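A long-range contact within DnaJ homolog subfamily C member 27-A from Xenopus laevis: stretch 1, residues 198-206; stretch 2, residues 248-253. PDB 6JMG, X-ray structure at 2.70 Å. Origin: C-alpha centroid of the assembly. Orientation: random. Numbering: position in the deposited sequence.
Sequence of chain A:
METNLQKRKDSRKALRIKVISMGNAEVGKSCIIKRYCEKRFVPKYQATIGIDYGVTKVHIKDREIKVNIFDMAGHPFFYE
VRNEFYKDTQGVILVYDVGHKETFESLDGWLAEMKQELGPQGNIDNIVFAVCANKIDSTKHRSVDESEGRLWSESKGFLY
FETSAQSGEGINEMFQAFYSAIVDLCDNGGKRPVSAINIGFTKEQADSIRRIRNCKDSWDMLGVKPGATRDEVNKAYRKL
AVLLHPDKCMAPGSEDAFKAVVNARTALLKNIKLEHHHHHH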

ATOM      1  N   ASN A 198     -15.653  -5.880   4.898  1.00206.67           N
ATOM      2  CA  ASN A 198     -16.113  -4.707   5.666  1.00201.08           C
ATOM      3  C   ASN A 198     -16.686  -3.634   4.731  1.00201.17           C
ATOM      4  O   ASN A 198     -16.094  -2.581   4.483  1.00205.28           O
ATOM      5  N   ILE A 199     -17.892  -3.895   4.208  1.00192.29           N
ATOM      6  CA  ILE A 199     -18.702  -2.857   3.575  1.00180.19           C
ATOM      7  C   ILE A 199     -19.246  -1.891   4.629  1.00172.52           C
ATOM      8  O   ILE A 199     -20.027  -0.985   4.320  1.00177.47           O
ATOM      9  N   GLY A 200     -18.804  -2.039   5.874  1.00155.69           N
ATOM     10  CA  GLY A 200     -19.044  -1.034   6.878  1.00136.35           C
ATOM     11  C   GLY A 200     -18.251   0.225   6.564  1.00115.55           C
ATOM     12  O   GLY A 200     -17.708   0.423   5.475  1.00108.17           O
ATOM     13  N   PHE A 201     -18.186   1.092   7.562  1.00 92.98           N
ATOM     14  CA  PHE A 201     -17.618   2.402   7.320  1.00 84.52           C
ATOM     15  C   PHE A 201     -17.159   2.972   8.647  1.00 74.61           C
ATOM     16  O   PHE A 201     -17.723   2.663   9.691  1.00 79.43           O
ATOM     17  N   THR A 202     -16.109   3.776   8.584  1.00 73.21           N
ATOM     18  CA  THR A 202     -15.611   4.526   9.727  1.00 80.99           C
ATOM     19  C   THR A 202     -16.710   5.328  10.415  1.00 79.46           C
ATOM     20  O   THR A 202     -17.744   5.661   9.826  1.00 80.94           O
ATOM     21  N   LYS A 203     -16.482   5.592  11.705  1.00 83.41           N
ATOM     22  CA  LYS A 203     -17.256   6.585  12.438  1.00 84.75           C
ATOM     23  C   LYS A 203     -16.978   8.008  11.960  1.00 87.59           C
ATOM     24  O   LYS A 203     -17.912   8.811  11.831  1.00 78.77           O
ATOM     25  N   GLU A 204     -15.701   8.368  11.743  1.00 90.28           N
ATOM     26  CA  GLU A 204     -15.426   9.727  11.282  1.00 87.89           C
ATOM     27  C   GLU A 204     -16.012   9.941   9.901  1.00 83.31           C
ATOM     28  O   GLU A 204     -16.433  11.060   9.570  1.00 83.11           O
ATOM     29  N   GLN A 205     -16.085   8.871   9.102  1.00 73.47           N
ATOM     30  CA  GLN A 205     -16.813   8.930   7.838  1.00 69.35           C
ATOM     31  C   GLN A 205     -18.268   9.322   8.069  1.00 68.71           C
ATOM     32  O   GLN A 205     -18.779  10.273   7.457  1.00 66.64           O
ATOM     33  N   ALA A 206     -18.928   8.652   9.015  1.00 74.14           N
ATOM     34  CA  ALA A 206     -20.339   8.927   9.276  1.00 66.28           C
ATOM     35  C   ALA A 206     -20.546  10.322   9.855  1.00 64.40           C
ATOM     36  O   ALA A 206     -21.543  10.990   9.552  1.00 67.36           O
ATOM     37  N   LYS A 248     -14.498   4.310  -2.157  1.00 98.43           N
ATOM     38  CA  LYS A 248     -13.825   3.929  -0.926  1.00 88.44           C
ATOM     39  C   LYS A 248     -14.768   3.841   0.263  1.00 88.75           C
ATOM     40  O   LYS A 248     -14.530   3.031   1.167  1.00 92.68           O
ATOM     41  N   CYS A 249     -15.846   4.621   0.267  1.00 83.75           N
ATOM     42  CA  CYS A 249     -16.726   4.755   1.422  1.00 73.95           C
ATOM     43  C   CYS A 249     -18.098   4.187   1.096  1.00 82.09           C
ATOM     44  O   CYS A 249     -18.763   4.639   0.159  1.00 88.23           O
ATOM     45  N   MET A 250     -18.509   3.191   1.867  1.00 88.36           N
ATOM     46  CA  MET A 250     -19.749   2.483   1.606  1.00 88.33           C
ATOM     47  C   MET A 250     -20.923   3.046   2.397  1.00 86.92           C
ATOM     48  O   MET A 250     -22.030   2.505   2.314  1.00 94.65           O
ATOM     49  N   ALA A 251     -20.706   4.121   3.151  1.00 76.42           N
ATOM     50  CA  ALA A 251     -21.757   4.690   3.978  1.00 70.52           C
ATOM     51  C   ALA A 251     -22.833   5.344   3.115  1.00 73.73           C
ATOM     52  O   ALA A 251     -22.533   5.921   2.065  1.00 70.54           O
ATOM     53  N   PRO A 252     -24.095   5.259   3.518  1.00 81.86           N
ATOM     54  CA  PRO A 252     -25.161   5.873   2.721  1.00 77.57           C
ATOM     55  C   PRO A 252     -25.033   7.387   2.697  1.00 74.12           C
ATOM     56  O   PRO A 252     -24.728   8.022   3.711  1.00 76.53           O
ATOM     57  N   GLY A 253     -25.240   7.959   1.513  1.00 70.71           N
ATOM     58  CA  GLY A 253     -25.113   9.388   1.335  1.00 66.37           C
ATOM     59  C   GLY A 253     -23.711   9.901   1.077  1.00 69.63           C
ATOM     60  O   GLY A 253     -23.542  11.115   0.900  1.00 72.38           O
TER

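No hydrogen bond crosses between these two stretches: with hydrogens placed, the search finds none, and the 333 Å² of surface buried between them, both sides summed, comes mostly from apolar packing, including one methyl group over an aromatic face, with a Gln205-Cys249 contact beside it. That methyl belongs to Ala251. Ala251 CB lies 3.8 Å from the centroid of the Phe201 ring and 22° off the ring normal, which satisfies the geometry of a CH-pi contact, and the closest atom pair is Phe201 CG to Ala251 CB at 3.5 Å. The backbones approach closely enough for so short a side chain to reach, since the CA atoms of Phe201 and Ala251 are 5.8 Å apart.

The CA-to-CB bond of Phe201 points toward the second stretch, with chi1 at 47° (p) and chi2 at 81°. Farther out on the ring, Phe201 CE2 comes within 4.1 Å of Pro252 CD, an oblique approach that extends the apolar patch past Ala251. The ring of Pro252 has a C-gamma endo pucker.

A second group forms around Met250, which has the largest area covered in this contact, 71 Å². Its CA-to-CB bond points toward the first stretch, and all three chi angles are in the m well (-65°, -42°, -64°). This folded conformation leaves Met250 CE 3.6 Å from Ile199 CD1. Ile199 sets out sideways, with chi1 t at -179°, but its end comes nearer to the other stretch; chi2, at 144°, falls between wells. Because Ile199 is poorly ordered, the exact position of its tip deserves caution. The closest approach of this pair involves backbone instead, Ile199 O to Met250 CB at 3.2 Å.

The third contact pairs Gln205, at the start of the helix, with the buried Cys249. The CA-to-CB bond of Gln205 points toward the second stretch, with chi1 m (-85°) and chi2 t (174°), and Gln205 CD stands 3.6 Å from Cys249 SG, a packing contact. The polar groups of the Gln205 amide find partners outside the second stretch: Gln205 OE1 accepts a hydrogen bond from Thr202 N at 2.9 Å, with an N-H...acceptor angle of 132°, while NE2 is bonded elsewhere in the structure. Cys249, chi1 t at -179° and CA-to-CB sideways, also accepts a weak hydrogen bond within its own stretch, Ala251 N to Cys249 SG at 3.7 Å and 159°. Each stretch therefore has an internal side-chain hydrogen bond, a weak one in the second, while the packing between them remains largely apolar.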

ATOM      1  CB  ASN A 198     -15.031  -4.115   6.580  1.00192.88           C
ATOM      2  CG  ASN A 198     -13.647  -4.091   5.953  1.00184.60           C
ATOM      3  OD1 ASN A 198     -12.868  -5.038   6.110  1.00182.46           O
ATOM      4  ND2 ASN A 198     -13.316  -2.997   5.278  1.00179.23           N
ATOM      5  CB  ILE A 199     -19.818  -3.511   2.713  1.00171.90           C
ATOM      6  CG1 ILE A 199     -20.700  -2.474   1.996  1.00165.01           C
ATOM      7  CG2 ILE A 199     -20.663  -4.462   3.572  1.00171.38           C
ATOM      8  CD1 ILE A 199     -21.179  -2.872   0.618  1.00158.49           C
ATOM      9  CB  PHE A 201     -18.631   3.325   6.632  1.00 83.75           C
ATOM     10  CG  PHE A 201     -19.985   3.304   7.263  1.00 79.66           C
ATOM     11  CD1 PHE A 201     -20.240   4.051   8.405  1.00 74.34           C
ATOM     12  CD2 PHE A 201     -21.001   2.525   6.725  1.00 77.12           C
ATOM     13  CE1 PHE A 201     -21.484   4.016   8.996  1.00 72.77           C
ATOM     14  CE2 PHE A 201     -22.252   2.489   7.305  1.00 62.36           C
ATOM     15  CZ  PHE A 201     -22.495   3.231   8.443  1.00 69.38           C
ATOM     16  CB  THR A 202     -14.487   5.450   9.269  1.00 97.34           C
ATOM     17  OG1 THR A 202     -13.568   4.677   8.490  1.00109.86           O
ATOM     18  CG2 THR A 202     -13.730   5.989  10.469  1.00101.17           C
ATOM     19  CB  LYS A 203     -16.946   6.481  13.932  1.00 87.59           C
ATOM     20  CG  LYS A 203     -17.814   7.384  14.792  1.00102.33           C
ATOM     21  CD  LYS A 203     -17.025   8.113  15.875  1.00101.05           C
ATOM     22  CE  LYS A 203     -17.968   8.792  16.867  1.00 96.08           C
ATOM     23  NZ  LYS A 203     -17.404  10.063  17.396  1.00 90.89           N
ATOM     24  CB  GLU A 204     -13.924  10.050  11.310  1.00 86.26           C
ATOM     25  CG  GLU A 204     -13.028   9.214  10.425  1.00 99.93           C
ATOM     26  CD  GLU A 204     -11.745   9.928   9.977  1.00105.35           C
ATOM     27  OE1 GLU A 204     -11.609  11.151  10.220  1.00100.36           O
ATOM     28  OE2 GLU A 204     -10.879   9.249   9.374  1.00106.31           O
ATOM     29  CB  GLN A 205     -16.717   7.583   7.115  1.00 64.84           C
ATOM     30  CG  GLN A 205     -15.448   7.437   6.256  1.00 66.57           C
ATOM     31  CD  GLN A 205     -15.282   6.049   5.642  1.00 74.24           C
ATOM     32  OE1 GLN A 205     -15.997   5.110   5.985  1.00 80.74           O
ATOM     33  NE2 GLN A 205     -14.345   5.925   4.711  1.00 79.05           N
ATOM     34  CB  ALA A 206     -20.891   7.861  10.209  1.00 65.67           C
ATOM     35  CB  LYS A 248     -12.696   4.921  -0.606  1.00 93.21           C
ATOM     36  CG  LYS A 248     -11.659   5.042  -1.715  1.00111.30           C
ATOM     37  CD  LYS A 248     -10.469   5.918  -1.305  1.00117.77           C
ATOM     38  CE  LYS A 248      -9.146   5.151  -1.443  1.00117.92           C
ATOM     39  NZ  LYS A 248      -7.964   5.941  -0.984  1.00115.44           N
ATOM     40  CB  CYS A 249     -16.855   6.223   1.814  1.00 68.30           C
ATOM     41  SG  CYS A 249     -17.901   6.496   3.236  1.00 75.14           S
ATOM     42  CB  MET A 250     -19.555   0.998   1.903  1.00 94.55           C
ATOM     43  CG  MET A 250     -18.559   0.288   0.988  1.00 93.57           C
ATOM     44  SD  MET A 250     -18.667   0.728  -0.762  1.00 89.66           S
ATOM     45  CE  MET A 250     -20.302   0.117  -1.149  1.00 82.36           C
ATOM     46  CB  ALA A 251     -21.183   5.709   4.955  1.00 61.60           C
ATOM     47  CB  PRO A 252     -26.439   5.421   3.434  1.00 76.13           C
ATOM     48  CG  PRO A 252     -26.004   5.037   4.803  1.00 73.01           C
ATOM     49  CD  PRO A 252     -24.619   4.511   4.670  1.00 66.65           C
TER